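Local coordinates for acetyltransferase (Elizabethkingia anophelis, PDB 6AO7), which binds acetyl-CoA as a dimeric member of the GNAT family and probably transfers its acetyl group to an acceptor that is not established, at residues A[73-78]-A[91-95]; A[96-100]-A[158-162]. All coordinates share one frame; numbering follows the deposited sequence.

Both contacts press helix 87-101 against the same mixed sheet, and their helical segments follow one another directly in the sequence. Interaction 1 lies in the core: every residue that touches is buried, no hydrogen bond joins the segments and the side chains meet through apolar groups, while backbone groups of strand 70-78 bond acetyl-CoA and neighbouring strands. Interaction 2, with its centre about 11 Å from that of interaction 1, takes the next turn of the helix to the end of strand 155-161 and the C-terminus. There the apolar packing thins out into a long, solvent-side ion pair, and the cofactor plays no direct part.

Interaction 1: residues A[73-78]-A[91-95]; sequences IKNIAV and LLKDV. With ACO (acetyl coenzyme *a), chain B.
Ile-76 and Leu-92 meet at about a right angle, the CD1 of the isoleucine lying 3.7 Å from Leu-92 CD2. With CG1 of Ile-76 anti to the backbone N (chi1 -176°) and the chain extended beyond it, CD1 is carried to the helix, where it also reaches Leu-91 CB. Against Leu-91 the same isoleucine runs in the opposite direction, the two side chains sliding past each other. Leu-91 CD1 continues along the strand to Val-78 CG2, at 4.0 Å. At the other end Ile-73 crosses Leu-92 nearly perpendicularly and slants over Val-95, whose CG1 lies 3.7 Å from Ile-73 CD1. Leu-92 CD2 thus touches the CD1 atoms of both isoleucines.

The strand and helix open the beta-alpha-beta unit 70-78, 87-101, 106-112 of the GNAT fold, and the N-to-C directions of the two short segments are roughly antiparallel, 146° apart, with axes 10.6 Å apart at closest approach. Leu-107 and Ile-109 of strand 106-112 extend this apolar layer. The strand backbone also holds the cofactor: Val-78 N donates to O9P of acetyl-CoA at 2.8 Å (161° at the hydrogen), while Ile-76 O accepts from N4P at 2.8 Å. Ile-76 N gives a longer, more bent bond to the acetyl carbonyl O, 3.1 Å, which would probably help polarise the thioester. Ile-76 CG2 lies near that oxygen, so one side chain borders the cofactor with one branch and packs on the helix with the other. Gly-86, just before the helix, and Gly-88 and Gly-89 in its first turn, donate backbone N-H groups to the same cofactor.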
loop_
_atom_site.group_PDB
_atom_site.type_symbol
_atom_site.label_atom_id
_atom_site.label_comp_id
_atom_site.label_asym_id
_atom_site.label_seq_id
_atom_site.Cartn_x
_atom_site.Cartn_y
_atom_site.Cartn_z
ATOM N N ILE A 73 6.694 16.382 0.699
ATOM C CA ILE A 73 5.392 16.875 0.265
ATOM C C ILE A 73 4.463 16.706 1.461
ATOM O O ILE A 73 3.954 15.609 1.702
ATOM C CB ILE A 73 4.874 16.113 -0.955
ATOM C CG1 ILE A 73 5.928 16.121 -2.067
ATOM C CG2 ILE A 73 3.500 16.689 -1.402
ATOM C CD1 ILE A 73 5.527 15.270 -3.264
ATOM N N LYS A 74 4.275 17.776 2.237
ATOM C CA LYS A 74 3.401 17.701 3.401
ATOM C C LYS A 74 1.930 17.747 3.019
ATOM O O LYS A 74 1.078 17.353 3.823
ATOM C CB LYS A 74 3.695 18.843 4.378
ATOM C CG LYS A 74 4.779 18.563 5.454
ATOM C CD LYS A 74 4.311 17.588 6.536
ATOM C CE LYS A 74 5.101 17.776 7.840
ATOM N NZ LYS A 74 4.769 16.738 8.866
ATOM N N ASN A 75 1.616 18.241 1.826
ATOM C CA ASN A 75 0.226 18.436 1.436
ATOM C C ASN A 75 0.164 18.493 -0.079
ATOM O O ASN A 75 0.973 19.170 -0.705
ATOM C CB ASN A 75 -0.344 19.726 2.048
ATOM C CG ASN A 75 -1.853 19.808 1.934
ATOM O OD1 ASN A 75 -2.396 19.862 0.830
ATOM N ND2 ASN A 75 -2.536 19.868 3.077
ATOM N N ILE A 76 -0.746 17.728 -0.672
ATOM C CA ILE A 76 -0.999 17.831 -2.102
ATOM C C ILE A 76 -2.483 17.568 -2.320
ATOM O O ILE A 76 -3.030 16.578 -1.814
ATOM C CB ILE A 76 -0.121 16.872 -2.940
ATOM C CG1 ILE A 76 -0.366 17.107 -4.434
ATOM C CG2 ILE A 76 -0.368 15.401 -2.578
ATOM C CD1 ILE A 76 0.451 16.180 -5.332
ATOM N N ALA A 77 -3.148 18.464 -3.045
ATOM C CA ALA A 77 -4.600 18.341 -3.177
ATOM C C ALA A 77 -5.069 18.858 -4.530
ATOM O O ALA A 77 -4.479 19.777 -5.102
ATOM C CB ALA A 77 -5.329 19.107 -2.064
ATOM N N VAL A 78 -6.152 18.259 -5.026
ATOM C CA VAL A 78 -6.817 18.692 -6.244
ATOM C C VAL A 78 -8.294 18.825 -5.932
ATOM O O VAL A 78 -8.875 17.938 -5.292
ATOM C CB VAL A 78 -6.587 17.695 -7.396
ATOM C CG1 VAL A 78 -7.479 18.013 -8.572
ATOM C CG2 VAL A 78 -5.119 17.704 -7.799
ATOM N N LEU A 91 0.977 17.884 -10.978
ATOM C CA LEU A 91 1.530 18.487 -9.768
ATOM C C LEU A 91 2.773 17.735 -9.299
ATOM O O LEU A 91 3.793 18.351 -8.972
ATOM C CB LEU A 91 0.471 18.532 -8.660
ATOM C CG LEU A 91 -0.715 19.488 -8.827
ATOM C CD1 LEU A 91 -1.551 19.525 -7.559
ATOM C CD2 LEU A 91 -0.234 20.878 -9.158
ATOM N N LEU A 92 2.714 16.396 -9.269
ATOM C CA LEU A 92 3.852 15.628 -8.774
ATOM C C LEU A 92 5.099 15.852 -9.626
ATOM O O LEU A 92 6.209 15.982 -9.089
ATOM C CB LEU A 92 3.499 14.139 -8.705
ATOM C CG LEU A 92 2.510 13.750 -7.600
ATOM C CD1 LEU A 92 2.016 12.335 -7.808
ATOM C CD2 LEU A 92 3.195 13.887 -6.241
ATOM N N LYS A 93 4.938 15.895 -10.952
ATOM C CA LYS A 93 6.047 16.231 -11.844
ATOM C C LYS A 93 6.635 17.596 -11.515
ATOM O O LYS A 93 7.857 17.789 -11.579
ATOM C CB LYS A 93 5.571 16.214 -13.301
ATOM N N ASP A 94 5.775 18.572 -11.207
ATOM C CA ASP A 94 6.265 19.906 -10.890
ATOM C C ASP A 94 7.008 19.916 -9.560
ATOM O O ASP A 94 8.033 20.588 -9.433
ATOM C CB ASP A 94 5.105 20.899 -10.880
ATOM C CG ASP A 94 5.573 22.331 -10.891
ATOM O OD1 ASP A 94 5.935 22.811 -11.983
ATOM O OD2 ASP A 94 5.587 22.974 -9.819
ATOM N N VAL A 95 6.517 19.168 -8.563
ATOM C CA VAL A 95 7.212 19.090 -7.276
ATOM C C VAL A 95 8.615 18.537 -7.462
ATOM O O VAL A 95 9.579 19.037 -6.865
ATOM C CB VAL A 95 6.435 18.219 -6.275
ATOM C CG1 VAL A 95 7.224 18.110 -4.965
ATOM C CG2 VAL A 95 5.071 18.766 -6.028
HETATM N N1A ACO B . -6.600 2.149 -7.102
HETATM C C2A ACO B . -5.505 2.829 -7.448
HETATM N N3A ACO B . -5.380 3.827 -8.325
HETATM C C4A ACO B . -6.550 4.104 -8.908
HETATM C C5A ACO B . -7.763 3.473 -8.676
HETATM C C6A ACO B . -7.770 2.447 -7.707
HETATM N N6A ACO B . -8.855 1.746 -7.368
HETATM N N7A ACO B . -8.749 3.982 -9.507
HETATM C C8A ACO B . -8.121 4.898 -10.208
HETATM N N9A ACO B . -6.792 5.029 -9.894
HETATM C C1B ACO B . -5.802 5.909 -10.511
HETATM C C2B ACO B . -6.240 6.653 -11.762
HETATM O O2B ACO B . -6.286 5.815 -12.908
HETATM C C3B ACO B . -5.086 7.648 -11.863
HETATM O O3B ACO B . -3.891 7.022 -12.374
HETATM P P3B ACO B . -3.423 6.981 -13.911
HETATM O O7A ACO B . -4.448 6.083 -14.634
HETATM O O8A ACO B . -3.373 8.453 -14.383
HETATM O O9A ACO B . -2.046 6.379 -13.937
HETATM C C4B ACO B . -4.726 7.932 -10.396
HETATM O O4B ACO B . -5.429 6.935 -9.615
HETATM C C5B ACO B . -5.045 9.338 -9.948
HETATM O O5B ACO B . -4.336 10.179 -10.886
HETATM P P1A ACO B . -4.664 11.801 -11.056
HETATM O O1A ACO B . -5.877 12.097 -11.852
HETATM O O2A ACO B . -3.408 12.395 -11.675
HETATM O O3A ACO B . -4.859 12.223 -9.532
HETATM P P2A ACO B . -5.636 13.444 -8.857
HETATM O O4A ACO B . -5.727 14.479 -9.909
HETATM O O5A ACO B . -6.997 12.949 -8.405
HETATM O O6A ACO B . -4.808 13.866 -7.567
HETATM C CBP ACO B . -4.913 13.504 -5.175
HETATM C CCP ACO B . -4.547 12.913 -6.531
HETATM C CDP ACO B . -4.008 14.721 -4.915
HETATM C CEP ACO B . -4.661 12.440 -4.095
HETATM C CAP ACO B . -6.391 13.974 -5.185
HETATM O OAP ACO B . -7.248 12.897 -5.531
HETATM C C9P ACO B . -6.865 14.667 -3.917
HETATM O O9P ACO B . -6.647 15.863 -3.754
HETATM N N8P ACO B . -7.452 13.907 -2.998
HETATM C C7P ACO B . -7.857 14.430 -1.702
HETATM C C6P ACO B . -6.680 14.984 -0.905
HETATM C C5P ACO B . -5.622 13.936 -0.645
HETATM O O5P ACO B . -5.925 12.790 -0.327
HETATM N N4P ACO B . -4.358 14.332 -0.774
HETATM C C3P ACO B . -3.212 13.470 -0.505
HETATM C C2P ACO B . -3.047 13.176 0.971
HETATM S S1P ACO B . -1.368 12.687 1.519
HETATM C C ACO B . -0.592 14.284 1.568
HETATM O O ACO B . -1.154 15.289 1.231
HETATM C CH3 ACO B . 0.836 14.230 2.019
#

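Interaction 2: residues A[96-100]-A[158-162]; sequences ILKAK and LTMEL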
loop_
_atom_site.group_PDB
_atom_site.type_symbol
_atom_site.label_atom_id
_atom_site.label_comp_id
_atom_site.label_asym_id
_atom_site.label_seq_id
_atom_site.Cartn_x
_atom_site.Cartn_y
_atom_site.Cartn_z
ATOM N N ILE A 96 8.737 17.470 -8.260
ATOM C CA ILE A 96 10.022 16.825 -8.500
ATOM C C ILE A 96 11.023 17.817 -9.069
ATOM O O ILE A 96 12.198 17.836 -8.675
ATOM C CB ILE A 96 9.842 15.615 -9.437
ATOM C CG1 ILE A 96 9.053 14.500 -8.747
ATOM C CG2 ILE A 96 11.193 15.123 -9.923
ATOM C CD1 ILE A 96 8.612 13.372 -9.694
ATOM N N LEU A 97 10.578 18.667 -9.996
ATOM C CA LEU A 97 11.494 19.651 -10.565
ATOM C C LEU A 97 11.869 20.716 -9.538
ATOM O O LEU A 97 13.035 21.117 -9.452
ATOM C CB LEU A 97 10.879 20.290 -11.807
ATOM C CG LEU A 97 11.893 21.017 -12.693
ATOM C CD1 LEU A 97 11.726 20.580 -14.140
ATOM C CD2 LEU A 97 11.778 22.534 -12.567
ATOM N N LYS A 98 10.898 21.182 -8.748
ATOM C CA LYS A 98 11.188 22.220 -7.759
ATOM C C LYS A 98 12.178 21.726 -6.709
ATOM O O LYS A 98 13.049 22.480 -6.257
ATOM C CB LYS A 98 9.895 22.679 -7.080
ATOM C CG LYS A 98 9.434 24.072 -7.448
ATOM C CD LYS A 98 8.860 24.138 -8.853
ATOM C CE LYS A 98 7.797 25.208 -8.914
ATOM N NZ LYS A 98 7.127 25.271 -10.233
ATOM N N ALA A 99 12.042 20.466 -6.292
ATOM C CA ALA A 99 12.922 19.928 -5.259
ATOM C C ALA A 99 14.337 19.743 -5.787
ATOM O O ALA A 99 15.316 20.026 -5.082
ATOM C CB ALA A 99 12.364 18.605 -4.730
ATOM N N LYS A 100 14.456 19.247 -7.020
ATOM C CA LYS A 100 15.747 19.156 -7.680
ATOM C C LYS A 100 16.391 20.528 -7.814
ATOM O O LYS A 100 17.597 20.684 -7.587
ATOM C CB LYS A 100 15.567 18.520 -9.055
ATOM C CG LYS A 100 16.267 17.200 -9.252
ATOM C CD LYS A 100 16.076 16.715 -10.683
ATOM C CE LYS A 100 14.638 16.269 -10.932
ATOM N NZ LYS A 100 14.510 14.786 -10.827
ATOM N N LEU A 158 6.867 7.171 1.542
ATOM C CA LEU A 158 7.488 6.820 0.275
ATOM C C LEU A 158 8.560 7.844 -0.062
ATOM O O LEU A 158 8.438 9.018 0.273
ATOM C CB LEU A 158 6.468 6.761 -0.879
ATOM C CG LEU A 158 5.232 5.880 -0.704
ATOM C CD1 LEU A 158 4.073 6.661 -0.071
ATOM C CD2 LEU A 158 4.784 5.294 -2.071
ATOM N N THR A 159 9.596 7.392 -0.764
ATOM C CA THR A 159 10.792 8.185 -0.987
ATOM C C THR A 159 11.218 8.054 -2.431
ATOM O O THR A 159 11.236 6.955 -2.985
ATOM C CB THR A 159 11.966 7.739 -0.109
ATOM O OG1 THR A 159 11.575 7.765 1.267
ATOM C CG2 THR A 159 13.150 8.659 -0.317
ATOM N N MET A 160 11.596 9.175 -3.023
ATOM C CA MET A 160 12.109 9.198 -4.381
ATOM C C MET A 160 13.509 9.780 -4.350
ATOM O O MET A 160 13.712 10.866 -3.799
ATOM C CB MET A 160 11.222 10.034 -5.296
ATOM C CG MET A 160 11.786 10.185 -6.681
ATOM S SD MET A 160 10.843 11.400 -7.605
ATOM C CE MET A 160 11.914 11.648 -9.018
ATOM N N GLU A 161 14.471 9.060 -4.929
ATOM C CA GLU A 161 15.820 9.599 -5.070
ATOM C C GLU A 161 15.831 10.543 -6.266
ATOM O O GLU A 161 15.456 10.150 -7.375
ATOM C CB GLU A 161 16.841 8.474 -5.235
ATOM N N LEU A 162 16.229 11.789 -6.040
ATOM C CA LEU A 162 16.152 12.816 -7.074
ATOM C C LEU A 162 17.420 12.853 -7.909
ATOM O O LEU A 162 18.473 12.384 -7.475
ATOM C CB LEU A 162 15.903 14.196 -6.457
ATOM C CG LEU A 162 14.585 14.415 -5.717
ATOM C CD1 LEU A 162 14.665 15.672 -4.893
ATOM C CD2 LEU A 162 13.422 14.490 -6.703
ATOM O OXT LEU A 162 17.408 13.364 -9.032
#
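Met-160 lays its thioether against Ile-96, the two side chains crossing at about a right angle. CG of the methionine is anti to its backbone N (chi1 175°) and the chain stays extended from there, which carries SD to 3.6 Å from Ile-96 CD1 and CE to 3.7 Å from Ile-96 CG2. Leu-162 completes this tighter part: its two methyl groups divide, CD1 meeting Ala-99 CB at 3.7 Å and CD2 approaching Ile-96 CG2 at 4.0 Å. Ile-96 and Ala-99 also touch Leu-107 of strand 106-112, and Phe-127 touches Met-160, so this turn of the helix packs on strand 106-112 and on the end of its sheet neighbour, strand 155-161.

Toward solvent the fit is looser. The exposed Lys-100 slants across Leu-162, its CG 4.1 Å from Leu-162 CB, and then bends at chi3 (-71°) and again at chi4, which turns its ammonium back toward Ile-96, alongside the terminal carboxylate. NZ ends 3.7 Å from Leu-162 OXT, a long salt bridge. No hydrogen bond joins the segments. Cohesion here therefore comes mainly from the methyl and thioether groups, while the distant ion pair probably adds only a modest, solvent-screened attraction to the terminal carboxylate.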